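Local coordinates for nuclear transport factor 2 family protein (PDB 3DM8), which is of unknown function but belongs to the SnoaL-like branch of the NTF2 superfamily and is a putative isomerase, at residues W7-S10 with R11-R15; V56-V59 with C60-A64. All coordinates share one frame; numbering follows the deposited sequence.

Both contacts lie within one helix each, between residues three or four apart, contact 1 on helix 5-19 and contact 2 on helix 53-66, and they follow one another along the chain. Their centres lie about 14 Å apart, yet the two helices meet directly: Leu-13 CD1 of contact 1 packs 3.9 Å from Cys-60 SG of contact 2. Helix 23-28 touches both, with Leu-25 meeting Phe-9 of contact 1 and also Leu-57 and Cys-60 of contact 2. A bound dodecyl nona ethylene glycol ether lies about 11 Å from the side chain of Val-56. Together the contacts show how the helices pack on one another and on the curved sheet of this NTF2-like fold.

Contact 1 of 2, residues W7-S10 with R11-R15; sequences WRFS and RALHR
The carbonyl oxygen of Phe-9 accepts the shortest bond of this stretch of helix, from Leu-13 N at 2.8 Å. Three more bonds of the same i to i+4 kind run beside it, from Arg-11 N to Trp-7 O, from Ala-12 N to Arg-8 O and from His-14 N to Ser-10 O, so the helix is regular here. The side chains of Phe-9 and Leu-13 lie alongside each other and point the same way. Both leave the backbone with CG anti to N (chi1 167° in Phe-9), which sets the ring and the leucine branch on one flank of the helix. Their contact is light: Phe-9 CZ meets Leu-13 CD2 at 4.2 Å, the methyl approaching the ring obliquely.

On another flank, Arg-11 folds back along the helix. A bend at chi3 (55°) turns its guanidinium so that one face lies over Trp-7 O and Arg-8 CA, with NH2 of Arg-11 3.9 Å from Arg-8 CG. The guanidinium planes of the two arginines are 59° apart, and Arg-8 NE and Arg-11 NH2 stay 6.2 Å from each other, which probably limits the repulsion between the like charges. Arg-8 instead sends NH2 to Gly-114 O and Ser-5 OG.

These residues belong to helix 5-19, which brings different flanks to different elements of the fold. Phe-9 reaches Leu-25 and Ile-28 of helix 23-28 as well as Leu-116 and Leu-119 of strand 115-123. Ala-12 packs on Glu-24 of that same helix 23-28, while Trp-7 rests on Arg-74, Val-77 and Leu-79 of strand 67-79.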
loop_
_atom_site.group_PDB
_atom_site.type_symbol
_atom_site.label_atom_id
_atom_site.label_comp_id
_atom_site.label_asym_id
_atom_site.label_seq_id
_atom_site.Cartn_x
_atom_site.Cartn_y
_atom_site.Cartn_z
ATOM N N TRP A 7 16.515 -0.620 7.193
ATOM C CA TRP A 7 16.682 -1.461 8.398
ATOM C C TRP A 7 17.024 -0.602 9.631
ATOM O O TRP A 7 16.566 -0.862 10.771
ATOM C CB TRP A 7 17.692 -2.602 8.171
ATOM C CG TRP A 7 17.411 -3.382 6.883
ATOM C CD1 TRP A 7 18.288 -3.656 5.892
ATOM C CD2 TRP A 7 16.161 -3.935 6.476
ATOM N NE1 TRP A 7 17.665 -4.375 4.888
ATOM C CE2 TRP A 7 16.353 -4.533 5.215
ATOM C CE3 TRP A 7 14.893 -3.963 7.047
ATOM C CZ2 TRP A 7 15.326 -5.174 4.528
ATOM C CZ3 TRP A 7 13.868 -4.620 6.366
ATOM C CH2 TRP A 7 14.093 -5.218 5.134
ATOM N N ARG A 8 17.842 0.409 9.398
ATOM C CA ARG A 8 18.237 1.345 10.471
ATOM C C ARG A 8 17.032 2.137 10.960
ATOM O O ARG A 8 16.829 2.354 12.170
ATOM C CB ARG A 8 19.362 2.269 10.031
ATOM C CG ARG A 8 20.637 1.568 9.681
ATOM C CD ARG A 8 21.716 2.557 9.324
ATOM N NE ARG A 8 21.254 3.512 8.325
ATOM C CZ ARG A 8 21.166 4.828 8.523
ATOM N NH1 ARG A 8 21.532 5.358 9.679
ATOM N NH2 ARG A 8 20.739 5.607 7.551
ATOM N N PHE A 9 16.212 2.547 10.000
ATOM C CA PHE A 9 14.987 3.279 10.311
ATOM C C PHE A 9 14.021 2.385 11.060
ATOM O O PHE A 9 13.402 2.786 12.031
ATOM C CB PHE A 9 14.332 3.812 9.027
ATOM C CG PHE A 9 12.951 4.308 9.214
ATOM C CD1 PHE A 9 12.690 5.425 9.964
ATOM C CD2 PHE A 9 11.911 3.700 8.565
ATOM C CE1 PHE A 9 11.398 5.881 10.146
ATOM C CE2 PHE A 9 10.611 4.185 8.723
ATOM C CZ PHE A 9 10.366 5.257 9.534
ATOM N N SER A 10 13.922 1.138 10.623
ATOM C CA SER A 10 12.972 0.212 11.201
ATOM C C SER A 10 13.361 -0.031 12.663
ATOM O O SER A 10 12.495 -0.093 13.549
ATOM C CB SER A 10 12.901 -1.094 10.400
ATOM O OG SER A 10 11.869 -1.931 10.942
ATOM N N ARG A 11 14.661 -0.174 12.905
ATOM C CA ARG A 11 15.111 -0.413 14.290
ATOM C C ARG A 11 14.848 0.808 15.191
ATOM O O ARG A 11 14.361 0.693 16.324
ATOM C CB ARG A 11 16.561 -0.810 14.306
ATOM C CG ARG A 11 17.076 -1.089 15.620
ATOM C CD ARG A 11 18.414 -1.808 15.521
ATOM N NE ARG A 11 19.368 -1.063 14.703
ATOM C CZ ARG A 11 19.703 -1.406 13.469
ATOM N NH1 ARG A 11 19.191 -2.467 12.930
ATOM N NH2 ARG A 11 20.584 -0.691 12.799
ATOM N N ALA A 12 15.142 1.978 14.628
ATOM C CA ALA A 12 14.990 3.253 15.322
ATOM C C ALA A 12 13.527 3.480 15.675
ATOM O O ALA A 12 13.199 3.922 16.762
ATOM C CB ALA A 12 15.468 4.389 14.432
ATOM N N LEU A 13 12.653 3.153 14.742
ATOM C CA LEU A 13 11.219 3.318 14.964
ATOM C C LEU A 13 10.710 2.339 16.043
ATOM O O LEU A 13 9.845 2.647 16.909
ATOM C CB LEU A 13 10.492 3.097 13.637
ATOM C CG LEU A 13 8.991 3.392 13.729
ATOM C CD1 LEU A 13 8.705 4.871 14.124
ATOM C CD2 LEU A 13 8.364 2.962 12.376
ATOM N N HIS A 14 11.245 1.122 16.017
ATOM C CA HIS A 14 10.923 0.121 17.048
ATOM C C HIS A 14 11.245 0.618 18.444
ATOM O O HIS A 14 10.435 0.522 19.396
ATOM C CB HIS A 14 11.730 -1.162 16.787
ATOM C CG HIS A 14 11.439 -2.270 17.743
ATOM N ND1 HIS A 14 10.677 -3.375 17.388
ATOM C CD2 HIS A 14 11.843 -2.482 19.016
ATOM C CE1 HIS A 14 10.621 -4.209 18.415
ATOM N NE2 HIS A 14 11.289 -3.673 19.422
ATOM N N ARG A 15 12.446 1.154 18.573
ATOM C CA ARG A 15 12.892 1.713 19.860
ATOM C C ARG A 15 11.926 2.802 20.331
ATOM O O ARG A 15 11.589 2.892 21.508
ATOM C CB ARG A 15 14.315 2.291 19.766
ATOM C CG ARG A 15 15.350 1.252 19.444
ATOM C CD ARG A 15 16.696 1.747 19.865
ATOM N NE ARG A 15 17.781 0.861 19.465
ATOM C CZ ARG A 15 18.264 -0.120 20.223
ATOM N NH1 ARG A 15 17.735 -0.373 21.418
ATOM N NH2 ARG A 15 19.262 -0.866 19.774
#

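Contact 2 of 2, residues V56-V59 with C60-A64; sequences VLEV and CRQIA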
loop_
_atom_site.group_PDB
_atom_site.type_symbol
_atom_site.label_atom_id
_atom_site.label_comp_id
_atom_site.label_asym_id
_atom_site.label_seq_id
_atom_site.Cartn_x
_atom_site.Cartn_y
_atom_site.Cartn_z
ATOM N N VAL A 56 6.891 15.024 12.347
ATOM C CA VAL A 56 6.931 13.562 12.215
ATOM C C VAL A 56 7.231 12.898 13.561
ATOM O O VAL A 56 6.636 11.880 13.882
ATOM C CB VAL A 56 7.904 13.101 11.099
ATOM C CG1 VAL A 56 8.252 11.567 11.227
ATOM C CG2 VAL A 56 7.370 13.547 9.662
ATOM N N LEU A 57 8.093 13.491 14.374
ATOM C CA LEU A 57 8.352 12.951 15.710
ATOM C C LEU A 57 7.074 13.021 16.562
ATOM O O LEU A 57 6.780 12.139 17.345
ATOM C CB LEU A 57 9.521 13.634 16.400
ATOM C CG LEU A 57 10.898 13.316 15.824
ATOM C CD1 LEU A 57 12.024 14.135 16.428
ATOM C CD2 LEU A 57 11.192 11.803 15.963
ATOM N N GLU A 58 6.270 14.047 16.364
ATOM C CA GLU A 58 5.002 14.143 17.079
ATOM C C GLU A 58 4.043 13.020 16.658
ATOM O O GLU A 58 3.419 12.386 17.509
ATOM C CB GLU A 58 4.387 15.530 16.929
ATOM C CG GLU A 58 3.015 15.681 17.514
ATOM C CD GLU A 58 2.915 15.465 19.038
ATOM O OE1 GLU A 58 3.962 15.480 19.756
ATOM O OE2 GLU A 58 1.730 15.352 19.485
ATOM N N VAL A 59 3.922 12.766 15.351
ATOM C CA VAL A 59 3.168 11.587 14.878
ATOM C C VAL A 59 3.637 10.318 15.596
ATOM O O VAL A 59 2.852 9.513 16.056
ATOM C CB VAL A 59 3.254 11.434 13.350
ATOM C CG1 VAL A 59 2.850 10.022 12.832
ATOM C CG2 VAL A 59 2.454 12.545 12.666
ATOM N N CYS A 60 4.960 10.125 15.642
ATOM C CA CYS A 60 5.500 8.896 16.164
ATOM C C CYS A 60 5.277 8.794 17.668
ATOM O O CYS A 60 5.095 7.692 18.190
ATOM C CB CYS A 60 6.980 8.716 15.806
ATOM S SG CYS A 60 7.214 8.436 14.025
ATOM N N ARG A 61 5.223 9.946 18.327
ATOM C CA ARG A 61 4.960 10.013 19.790
ATOM C C ARG A 61 3.512 9.576 20.068
ATOM O O ARG A 61 3.234 8.799 20.961
ATOM C CB ARG A 61 5.191 11.414 20.361
ATOM C CG ARG A 61 4.932 11.542 21.850
ATOM C CD ARG A 61 4.796 13.029 22.311
ATOM N NE ARG A 61 3.563 13.622 21.821
ATOM C CZ ARG A 61 2.359 13.238 22.225
ATOM N NH1 ARG A 61 2.268 12.292 23.124
ATOM N NH2 ARG A 61 1.252 13.792 21.738
ATOM N N GLN A 62 2.614 10.102 19.265
ATOM C CA GLN A 62 1.201 9.745 19.368
ATOM C C GLN A 62 0.954 8.263 19.085
ATOM O O GLN A 62 0.175 7.596 19.763
ATOM C CB GLN A 62 0.393 10.579 18.405
ATOM C CG GLN A 62 0.364 12.026 18.744
ATOM C CD GLN A 62 -0.327 12.823 17.645
ATOM O OE1 GLN A 62 0.147 12.915 16.524
ATOM N NE2 GLN A 62 -1.467 13.382 17.967
ATOM N N ILE A 63 1.629 7.734 18.082
ATOM C CA ILE A 63 1.512 6.298 17.773
ATOM C C ILE A 63 2.069 5.473 18.945
ATOM O O ILE A 63 1.464 4.500 19.351
ATOM C CB ILE A 63 2.257 5.884 16.452
ATOM C CG1 ILE A 63 1.575 6.541 15.265
ATOM C CG2 ILE A 63 2.252 4.371 16.312
ATOM C CD1 ILE A 63 2.381 6.477 13.937
ATOM N N ALA A 64 3.224 5.868 19.476
ATOM C CA ALA A 64 3.859 5.125 20.584
ATOM C C ALA A 64 2.932 5.044 21.793
ATOM O O ALA A 64 2.897 4.065 22.533
ATOM C CB ALA A 64 5.165 5.777 20.998
#
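Helix 53-66 of the NTF2-like fold carries an i to i+3 salt bridge on one flank and apolar side chains on another. In the bridge, Arg-61 grips Glu-58 side-on with two nitrogens, one to each carboxylate oxygen: NE reaches OE1 of Glu-58 at 2.8 Å, and NH2 of Arg-61 reaches OE2 of Glu-58, also at 2.8 Å. The first bond is nearly straight, its N-H...O angle 169°. Both oxygens lie at the guanidinium edge near its plane, but the carboxylate is turned 40° against that plane, so NE meets OE1 from above the carboxylate and NH2 comes to the syn side of OE2, still tilted out of plane. A bend at chi2 of Glu-58 (62°) carries the carboxylate alongside Arg-61. NH1 of the arginine holds Asp-65 in a second salt bridge, so two acids share this one cation. With an alanine at Glu-58, NE and NH2 of Arg-61 would probably lose their carboxylate mate, leaving the guanidinium with one salt bridge fewer and freer to turn.

The Gln-62 side chain crosses that of Glu-58, its CG 3.7 Å from Glu-58 OE2. Its backbone N bonds to Glu-58 O at 3.0 Å, one of four i to i+4 bonds joining 56-59 to 60-64.

On the apolar flank Val-59 and Ile-63 lie alongside each other, CG1 of the valine 3.7 Å from CD1 of the isoleucine. Val-56 CG1 approaches Cys-60 SG more loosely, at 4.3 Å. From this side Val-56 and Val-59 reach Trp-35 of strand 33-38, and Ile-63 touches Leu-17 of helix 5-19. Salt bridges on one flank and hydrophobic residues against sheet and neighbouring helices on another are the marks of an amphipathic helix, here one packed on the curved sheet of an NTF2-like α+β fold.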